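Local structure of hemoglobin component VII (1X46) at residues 28-37 against 111-119. The protein is a haemoglobin from a midge larva that binds haem and, like other globins, probably carries oxygen. Numbering follows the deposited sequence.
Sequences DILYNFFKSY and EFETALEAF. With HEM (protoporphyrin IX containing Fe), chain B.
Ala115 O is approached by two nitrogens: the backbone N of Phe119, one turn further along its own helix, bonds to it at 3.0 Å, and ND2 of Asn32 comes across from the other helix to within 2.9 Å. The Asn32 amide reaches this spot because its CG stands anti to the backbone N (chi1 -178°), while its CB touches Phe119 CD1. That ring receives Ile29 CG1 over its face, in a CH-pi contact 4.1 Å from the centroid, and Asp28 CB touches its CZ.

The small Ala115 lets the backbones approach most closely, with its CA 5.5 Å from that of Phe33. The Phe33 ring offers a face to the edge of Phe112, whose CD1 lies 3.6 Å above its centre; the planes of this T-shaped pair meet at 66°. Both rings also line the haem pocket, Phe33 CZ near methyl CMC and Phe112 with a face over vinyl carbon CAB.

At the other end, Glu111 CB stands 3.5 Å from the Tyr37 ring centroid, almost on its normal, and the carboxylate, whose OE1 is hydrogen-bonded to His108 ND1, lies roughly parallel to the ring. Tyr37 OH meets Thr114 CG2, and the ring edge, at CE2, meets Ala115 CB. Cutting Tyr37 back to an alanine would probably bare Glu111 CB of its ring, take the phenol oxygen from the Thr114 methyl and open a gap beside Ala115.

The pair exemplifies the B/G crossing of the globin fold: segments 28-36 and 111-119, on helices 26-36 and 106-123, run with N-to-C directions 122° apart and axes 9.0 Å apart at the closest, with Leu30 packing onto helix 59-78 and Leu116 onto helix 129-146.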
loop_
_atom_site.group_PDB
_atom_site.type_symbol
_atom_site.label_atom_id
_atom_site.label_comp_id
_atom_site.label_asym_id
_atom_site.label_seq_id
_atom_site.Cartn_x
_atom_site.Cartn_y
_atom_site.Cartn_z
ATOM N N ASP A 28 7.040 7.488 8.041
ATOM C CA ASP A 28 6.798 6.488 9.083
ATOM C C ASP A 28 6.213 5.221 8.481
ATOM O O ASP A 28 6.548 4.111 8.952
ATOM C CB ASP A 28 5.894 7.007 10.194
ATOM C CG ASP A 28 6.557 8.086 11.052
ATOM O OD1 ASP A 28 7.797 8.173 11.096
ATOM O OD2 ASP A 28 5.866 8.898 11.714
ATOM N N ILE A 29 5.371 5.349 7.451
ATOM C CA ILE A 29 4.817 4.140 6.823
ATOM C C ILE A 29 5.947 3.341 6.179
ATOM O O ILE A 29 6.022 2.108 6.337
ATOM C CB ILE A 29 3.768 4.538 5.735
ATOM C CG1 ILE A 29 2.490 5.068 6.396
ATOM C CG2 ILE A 29 3.458 3.324 4.811
ATOM C CD1 ILE A 29 1.588 5.825 5.423
ATOM N N LEU A 30 6.847 4.011 5.458
ATOM C CA LEU A 30 7.954 3.299 4.823
ATOM C C LEU A 30 8.909 2.705 5.834
ATOM O O LEU A 30 9.385 1.561 5.675
ATOM C CB LEU A 30 8.717 4.187 3.805
ATOM C CG LEU A 30 9.796 3.504 2.963
ATOM C CD1 LEU A 30 9.172 2.355 2.147
ATOM C CD2 LEU A 30 10.480 4.529 2.018
ATOM N N TYR A 31 9.241 3.496 6.859
ATOM C CA TYR A 31 10.082 2.962 7.921
ATOM C C TYR A 31 9.447 1.708 8.544
ATOM O O TYR A 31 10.165 0.713 8.736
ATOM C CB TYR A 31 10.315 4.043 8.979
ATOM C CG TYR A 31 11.055 3.536 10.183
ATOM C CD1 TYR A 31 12.439 3.598 10.245
ATOM C CD2 TYR A 31 10.356 3.001 11.268
ATOM C CE1 TYR A 31 13.125 3.138 11.362
ATOM C CE2 TYR A 31 11.050 2.524 12.389
ATOM C CZ TYR A 31 12.430 2.613 12.405
ATOM O OH TYR A 31 13.151 2.173 13.494
ATOM N N ASN A 32 8.136 1.742 8.795
ATOM C CA ASN A 32 7.479 0.582 9.392
ATOM C C ASN A 32 7.564 -0.645 8.493
ATOM O O ASN A 32 7.799 -1.765 8.944
ATOM C CB ASN A 32 6.043 0.909 9.718
ATOM C CG ASN A 32 5.340 -0.229 10.387
ATOM O OD1 ASN A 32 5.694 -0.614 11.509
ATOM N ND2 ASN A 32 4.335 -0.764 9.726
ATOM N N PHE A 33 7.402 -0.433 7.202
ATOM C CA PHE A 33 7.501 -1.518 6.237
ATOM C C PHE A 33 8.882 -2.129 6.257
ATOM O O PHE A 33 8.995 -3.354 6.401
ATOM C CB PHE A 33 7.101 -0.993 4.833
ATOM C CG PHE A 33 7.284 -2.010 3.725
ATOM C CD1 PHE A 33 6.803 -3.306 3.862
ATOM C CD2 PHE A 33 7.966 -1.664 2.542
ATOM C CE1 PHE A 33 6.974 -4.252 2.833
ATOM C CE2 PHE A 33 8.153 -2.600 1.516
ATOM C CZ PHE A 33 7.633 -3.897 1.656
ATOM N N PHE A 34 9.947 -1.319 6.147
ATOM C CA PHE A 34 11.285 -1.869 6.115
ATOM C C PHE A 34 11.693 -2.463 7.468
ATOM O O PHE A 34 12.447 -3.438 7.486
ATOM C CB PHE A 34 12.279 -0.764 5.709
ATOM C CG PHE A 34 12.231 -0.390 4.231
ATOM C CD1 PHE A 34 11.607 -1.204 3.281
ATOM C CD2 PHE A 34 12.862 0.765 3.813
ATOM C CE1 PHE A 34 11.597 -0.840 1.940
ATOM C CE2 PHE A 34 12.881 1.144 2.480
ATOM C CZ PHE A 34 12.251 0.361 1.536
ATOM N N LYS A 35 11.239 -1.875 8.576
ATOM C CA LYS A 35 11.526 -2.435 9.913
ATOM C C LYS A 35 10.905 -3.834 10.020
ATOM O O LYS A 35 11.566 -4.760 10.521
ATOM C CB LYS A 35 11.039 -1.496 11.029
ATOM C CG LYS A 35 11.486 -1.900 12.429
ATOM C CD LYS A 35 12.927 -1.461 12.713
ATOM C CE LYS A 35 13.277 -1.691 14.180
ATOM N NZ LYS A 35 14.101 -2.921 14.398
ATOM N N SER A 36 9.681 -3.991 9.522
ATOM C CA SER A 36 8.979 -5.254 9.604
ATOM C C SER A 36 9.502 -6.267 8.589
ATOM O O SER A 36 9.445 -7.493 8.820
ATOM C CB SER A 36 7.510 -5.052 9.346
ATOM O OG SER A 36 6.947 -4.267 10.379
ATOM N N TYR A 37 10.003 -5.781 7.450
ATOM C CA TYR A 37 10.501 -6.601 6.345
ATOM C C TYR A 37 11.853 -6.109 5.827
ATOM O O TYR A 37 11.958 -5.575 4.717
ATOM C CB TYR A 37 9.453 -6.688 5.201
ATOM C CG TYR A 37 8.227 -7.369 5.730
ATOM C CD1 TYR A 37 8.182 -8.771 5.848
ATOM C CD2 TYR A 37 7.155 -6.633 6.209
ATOM C CE1 TYR A 37 7.066 -9.399 6.419
ATOM C CE2 TYR A 37 6.048 -7.249 6.760
ATOM C CZ TYR A 37 6.003 -8.644 6.845
ATOM O OH TYR A 37 4.904 -9.249 7.409
ATOM N N GLU A 111 3.096 -8.800 2.451
ATOM C CA GLU A 111 3.932 -8.320 3.559
ATOM C C GLU A 111 3.718 -6.812 3.750
ATOM O O GLU A 111 3.612 -6.333 4.883
ATOM C CB GLU A 111 5.394 -8.648 3.274
ATOM C CG GLU A 111 5.684 -10.137 3.372
ATOM C CD GLU A 111 7.050 -10.511 2.843
ATOM O OE1 GLU A 111 7.669 -9.715 2.067
ATOM O OE2 GLU A 111 7.542 -11.614 3.225
ATOM N N PHE A 112 3.625 -6.090 2.631
ATOM C CA PHE A 112 3.362 -4.643 2.700
ATOM C C PHE A 112 1.997 -4.407 3.347
ATOM O O PHE A 112 1.832 -3.544 4.214
ATOM C CB PHE A 112 3.419 -4.016 1.289
ATOM C CG PHE A 112 3.217 -2.525 1.309
ATOM C CD1 PHE A 112 4.316 -1.685 1.369
ATOM C CD2 PHE A 112 1.928 -1.972 1.332
ATOM C CE1 PHE A 112 4.144 -0.302 1.425
ATOM C CE2 PHE A 112 1.745 -0.584 1.382
ATOM C CZ PHE A 112 2.885 0.235 1.445
ATOM N N GLU A 113 0.998 -5.197 2.952
ATOM C CA GLU A 113 -0.318 -5.138 3.588
ATOM C C GLU A 113 -0.236 -5.401 5.103
ATOM O O GLU A 113 -0.829 -4.685 5.891
ATOM C CB GLU A 113 -1.272 -6.120 2.902
ATOM C CG GLU A 113 -2.593 -6.327 3.636
ATOM C CD GLU A 113 -3.476 -7.437 3.050
ATOM O OE1 GLU A 113 -3.021 -8.228 2.230
ATOM O OE2 GLU A 113 -4.644 -7.543 3.511
ATOM N N THR A 114 0.466 -6.465 5.487
ATOM C CA THR A 114 0.612 -6.808 6.894
ATOM C C THR A 114 1.204 -5.671 7.717
ATOM O O THR A 114 0.656 -5.302 8.783
ATOM C CB THR A 114 1.453 -8.080 7.015
ATOM O OG1 THR A 114 0.706 -9.176 6.432
ATOM C CG2 THR A 114 1.664 -8.452 8.492
ATOM N N ALA A 115 2.268 -5.069 7.176
ATOM C CA ALA A 115 2.867 -3.942 7.867
ATOM C C ALA A 115 1.929 -2.734 7.941
ATOM O O ALA A 115 1.865 -2.102 8.982
ATOM C CB ALA A 115 4.196 -3.543 7.235
ATOM N N LEU A 116 1.236 -2.408 6.838
ATOM C CA LEU A 116 0.302 -1.285 6.832
ATOM C C LEU A 116 -0.832 -1.524 7.822
ATOM O O LEU A 116 -1.300 -0.584 8.467
ATOM C CB LEU A 116 -0.257 -1.045 5.418
ATOM C CG LEU A 116 -0.988 0.308 5.255
ATOM C CD1 LEU A 116 -0.003 1.439 5.309
ATOM C CD2 LEU A 116 -1.753 0.418 3.930
ATOM N N GLU A 117 -1.334 -2.774 7.917
ATOM C CA GLU A 117 -2.391 -3.099 8.866
ATOM C C GLU A 117 -1.954 -2.800 10.296
ATOM O O GLU A 117 -2.720 -2.207 11.098
ATOM C CB GLU A 117 -2.847 -4.563 8.768
ATOM C CG GLU A 117 -3.553 -4.939 7.488
ATOM C CD GLU A 117 -3.733 -6.448 7.342
ATOM O OE1 GLU A 117 -2.877 -7.221 7.827
ATOM O OE2 GLU A 117 -4.739 -6.866 6.730
ATOM N N ALA A 118 -0.723 -3.201 10.621
ATOM C CA ALA A 118 -0.188 -2.920 11.953
ATOM C C ALA A 118 -0.062 -1.422 12.177
ATOM O O ALA A 118 -0.371 -0.920 13.239
ATOM C CB ALA A 118 1.146 -3.610 12.156
ATOM N N PHE A 119 0.359 -0.686 11.145
ATOM C CA PHE A 119 0.488 0.761 11.272
ATOM C C PHE A 119 -0.876 1.431 11.454
ATOM O O PHE A 119 -1.022 2.342 12.260
ATOM C CB PHE A 119 1.157 1.305 10.006
ATOM C CG PHE A 119 1.684 2.722 10.162
ATOM C CD1 PHE A 119 2.919 2.937 10.751
ATOM C CD2 PHE A 119 0.939 3.813 9.733
ATOM C CE1 PHE A 119 3.408 4.254 10.927
ATOM C CE2 PHE A 119 1.421 5.123 9.893
ATOM C CZ PHE A 119 2.644 5.351 10.481
HETATM C CHA HEM B . 9.593 1.429 -6.871
HETATM C CHB HEM B . 4.945 2.058 -5.640
HETATM C CHC HEM B . 5.090 -2.055 -3.087
HETATM C CHD HEM B . 9.725 -2.697 -4.285
HETATM C C1A HEM B . 8.352 1.975 -6.701
HETATM C C2A HEM B . 7.937 3.258 -7.227
HETATM C C3A HEM B . 6.664 3.413 -6.875
HETATM C C4A HEM B . 6.202 2.245 -6.179
HETATM C CMA HEM B . 5.779 4.634 -7.211
HETATM C CAA HEM B . 8.865 4.286 -7.949
HETATM C CBA HEM B . 9.190 3.990 -9.427
HETATM C CGA HEM B . 7.942 4.089 -10.270
HETATM O O1A HEM B . 7.582 3.096 -10.933
HETATM O O2A HEM B . 7.290 5.171 -10.284
HETATM C C1B HEM B . 4.583 1.038 -4.803
HETATM C C2B HEM B . 3.306 0.854 -4.153
HETATM C C3B HEM B . 3.350 -0.295 -3.441
HETATM C C4B HEM B . 4.665 -0.866 -3.656
HETATM C CMB HEM B . 2.130 1.862 -4.275
HETATM C CAB HEM B . 2.302 -0.993 -2.544
HETATM C CBB HEM B . 1.033 -0.605 -2.418
HETATM C C1C HEM B . 6.341 -2.596 -3.171
HETATM C C2C HEM B . 6.814 -3.829 -2.546
HETATM C C3C HEM B . 8.101 -3.985 -2.850
HETATM C C4C HEM B . 8.489 -2.890 -3.717
HETATM C CMC HEM B . 5.940 -4.771 -1.682
HETATM C CAC HEM B . 9.037 -5.146 -2.421
HETATM C C1D HEM B . 10.078 -1.678 -5.125
HETATM C C2D HEM B . 11.388 -1.535 -5.706
HETATM C C3D HEM B . 11.342 -0.271 -6.508
HETATM C C4D HEM B . 10.014 0.254 -6.297
HETATM C CMD HEM B . 12.578 -2.500 -5.530
HETATM C CAD HEM B . 12.509 0.331 -7.331
HETATM C CBD HEM B . 13.447 1.131 -6.433
HETATM C CGD HEM B . 14.650 1.608 -7.223
HETATM O O1D HEM B . 14.576 1.690 -8.471
HETATM O O2D HEM B . 15.701 1.882 -6.596
HETATM N NA HEM B . 7.275 1.382 -6.083
HETATM N NB HEM B . 5.411 -0.033 -4.453
HETATM N NC HEM B . 7.386 -2.050 -3.894
HETATM N ND HEM B . 9.260 -0.609 -5.511
HETATM FE FE HEM B . 7.330 -0.330 -4.991
HETATM O O HOH W 1 7.954 0.617 -3.247
#